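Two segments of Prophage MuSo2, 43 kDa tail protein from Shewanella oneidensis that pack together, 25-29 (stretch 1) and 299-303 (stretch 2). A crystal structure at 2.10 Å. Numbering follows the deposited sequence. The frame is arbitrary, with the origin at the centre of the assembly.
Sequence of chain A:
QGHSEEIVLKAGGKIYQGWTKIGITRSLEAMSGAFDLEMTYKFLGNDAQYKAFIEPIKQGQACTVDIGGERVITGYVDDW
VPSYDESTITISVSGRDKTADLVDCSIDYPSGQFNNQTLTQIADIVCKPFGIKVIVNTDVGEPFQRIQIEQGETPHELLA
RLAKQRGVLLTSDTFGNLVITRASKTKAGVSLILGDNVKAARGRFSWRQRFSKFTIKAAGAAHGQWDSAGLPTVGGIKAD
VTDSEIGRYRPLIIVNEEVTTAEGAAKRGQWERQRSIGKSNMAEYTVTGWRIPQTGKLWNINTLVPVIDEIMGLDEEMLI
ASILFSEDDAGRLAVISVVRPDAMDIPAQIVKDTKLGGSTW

Stretch 1 (25-29) TRSLE
Stretch 2 299-303: WNINT

Residues 25–27 form the end of a strand, with phi/psi near -101/129, -110/136 and -148/145; the chain then leaves it through Leu28 (-86/-13) and Glu29 (-115/5). The facing segment has no regular structure: it is extended from Trp299 to Ile301 (-54/140, -135/137, -69/160), turns at Asn302 into the left-handed region (57/45), which asparagine tolerates well, and extends again at Thr303 (-130/156). The register is set by Ser27 and Ile301, whose CA atoms lie 6.5 Å apart, and the two stretches together bury 320 Å².

Ile301 loses the most surface. Its CA-to-CB bond points toward the strand, and with chi1 p and chi2 t its branched side chain meets three successive residues: CG2 lies 3.6 Å from Arg26 O, and CD1 lies 3.8 Å from Ser27 O and 4.1 Å from Leu28 CD2. Ser27 itself points away, its chi1 t placing OG to accept a hydrogen bond from Glu29 N at 3.0 Å, which ties the strand's end to the following loop.

Arg26 points toward the other stretch with chi1 m, chi2 t, chi3 p and chi4 -126°. Its long side chain combines apolar and polar contact: Ile301 CD1 covers one guanidinium face, 3.9 Å from Arg26 NH1, while near the guanidinium plane Arg26 NH2 donates to Asn300 OD1 at 3.0 Å and 155°. Asn300 (chi1 t, chi2 9°) starts away, but its end comes nearer. One water accepts from Arg26 NH2 and donates to Trp299 O, both at 2.8 Å; another accepts from Arg26 NH1 at 2.7 Å and donates to Asn300 OD1 at 3.0 Å.

Leu28 (chi1 -84°, chi2 t) also points toward stretch 2. Buried and apolar, it suits contact with Ile301, and Leu28 CD1 lies 3.9 Å from Asn302 CB, the aliphatic part of that side chain.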

# COMPACT_ATOMS: atom_id res chain seq x y z
N THR A 25 3.71 11.16 19.33
CA THR A 25 4.75 10.15 19.32
C THR A 25 6.12 10.77 19.57
O THR A 25 6.49 11.76 18.93
CB THR A 25 4.74 9.31 18.01
OG1 THR A 25 3.48 8.70 17.87
CG2 THR A 25 5.79 8.18 18.06
N ARG A 26 6.84 10.20 20.52
CA ARG A 26 8.29 10.37 20.62
C ARG A 26 8.93 9.02 20.26
O ARG A 26 8.49 7.96 20.72
CB ARG A 26 8.69 10.81 22.03
CG ARG A 26 8.03 12.16 22.47
CD ARG A 26 8.78 12.89 23.59
NE ARG A 26 10.16 13.19 23.22
CZ ARG A 26 11.23 12.86 23.93
NH1 ARG A 26 12.44 13.16 23.48
NH2 ARG A 26 11.09 12.24 25.12
N SER A 27 9.98 9.05 19.45
CA SER A 27 10.56 7.80 18.96
C SER A 27 12.05 7.88 18.72
O SER A 27 12.56 8.90 18.28
CB SER A 27 9.90 7.40 17.66
OG SER A 27 10.48 6.19 17.21
N LEU A 28 12.75 6.78 18.99
CA LEU A 28 14.18 6.67 18.67
C LEU A 28 14.42 6.19 17.24
O LEU A 28 15.56 6.25 16.75
CB LEU A 28 14.88 5.69 19.62
CG LEU A 28 15.41 6.08 21.00
CD1 LEU A 28 16.07 4.83 21.60
CD2 LEU A 28 16.42 7.24 20.94
N GLU A 29 13.39 5.70 16.56
CA GLU A 29 13.58 5.09 15.25
C GLU A 29 12.91 5.85 14.10
O GLU A 29 12.89 5.38 12.95
CB GLU A 29 13.08 3.64 15.26
CG GLU A 29 13.82 2.73 16.25
CD GLU A 29 13.38 1.27 16.14
OE1 GLU A 29 12.64 0.93 15.18
OE2 GLU A 29 13.79 0.45 17.03
N TRP A 299 7.31 9.72 30.88
CA TRP A 299 7.96 8.58 30.24
C TRP A 299 8.88 9.10 29.15
O TRP A 299 8.49 10.01 28.41
CB TRP A 299 6.93 7.66 29.59
CG TRP A 299 6.13 6.89 30.58
CD1 TRP A 299 4.85 7.17 31.00
CD2 TRP A 299 6.54 5.71 31.27
NE1 TRP A 299 4.44 6.21 31.89
CE2 TRP A 299 5.46 5.30 32.07
CE3 TRP A 299 7.71 4.93 31.25
CZ2 TRP A 299 5.53 4.18 32.91
CZ3 TRP A 299 7.78 3.81 32.08
CH2 TRP A 299 6.69 3.43 32.88
N ASN A 300 10.06 8.50 29.01
CA ASN A 300 11.12 9.08 28.17
C ASN A 300 11.75 8.01 27.31
O ASN A 300 11.99 6.92 27.80
CB ASN A 300 12.17 9.75 29.06
CG ASN A 300 13.13 10.65 28.28
OD1 ASN A 300 12.95 10.93 27.08
ND2 ASN A 300 14.15 11.11 28.98
N ILE A 301 12.01 8.31 26.03
CA ILE A 301 12.67 7.36 25.14
C ILE A 301 14.12 7.19 25.58
O ILE A 301 14.67 8.05 26.27
CB ILE A 301 12.65 7.77 23.63
CG1 ILE A 301 13.21 9.19 23.42
CG2 ILE A 301 11.24 7.58 23.02
CD1 ILE A 301 13.22 9.64 21.93
N ASN A 302 14.74 6.09 25.17
CA ASN A 302 16.15 5.81 25.48
C ASN A 302 16.39 5.82 26.98
O ASN A 302 17.35 6.43 27.47
CB ASN A 302 17.08 6.79 24.76
CG ASN A 302 18.48 6.24 24.60
OD1 ASN A 302 18.68 5.02 24.68
ND2 ASN A 302 19.46 7.13 24.37
N THR A 303 15.49 5.17 27.70
CA THR A 303 15.72 4.84 29.10
C THR A 303 15.41 3.37 29.29
O THR A 303 14.65 2.77 28.50
CB THR A 303 14.88 5.71 30.09
OG1 THR A 303 13.50 5.69 29.73
CG2 THR A 303 15.39 7.17 30.15
O HOH W 1 9.17 12.37 27.17
O HOH W 2 14.43 12.85 25.27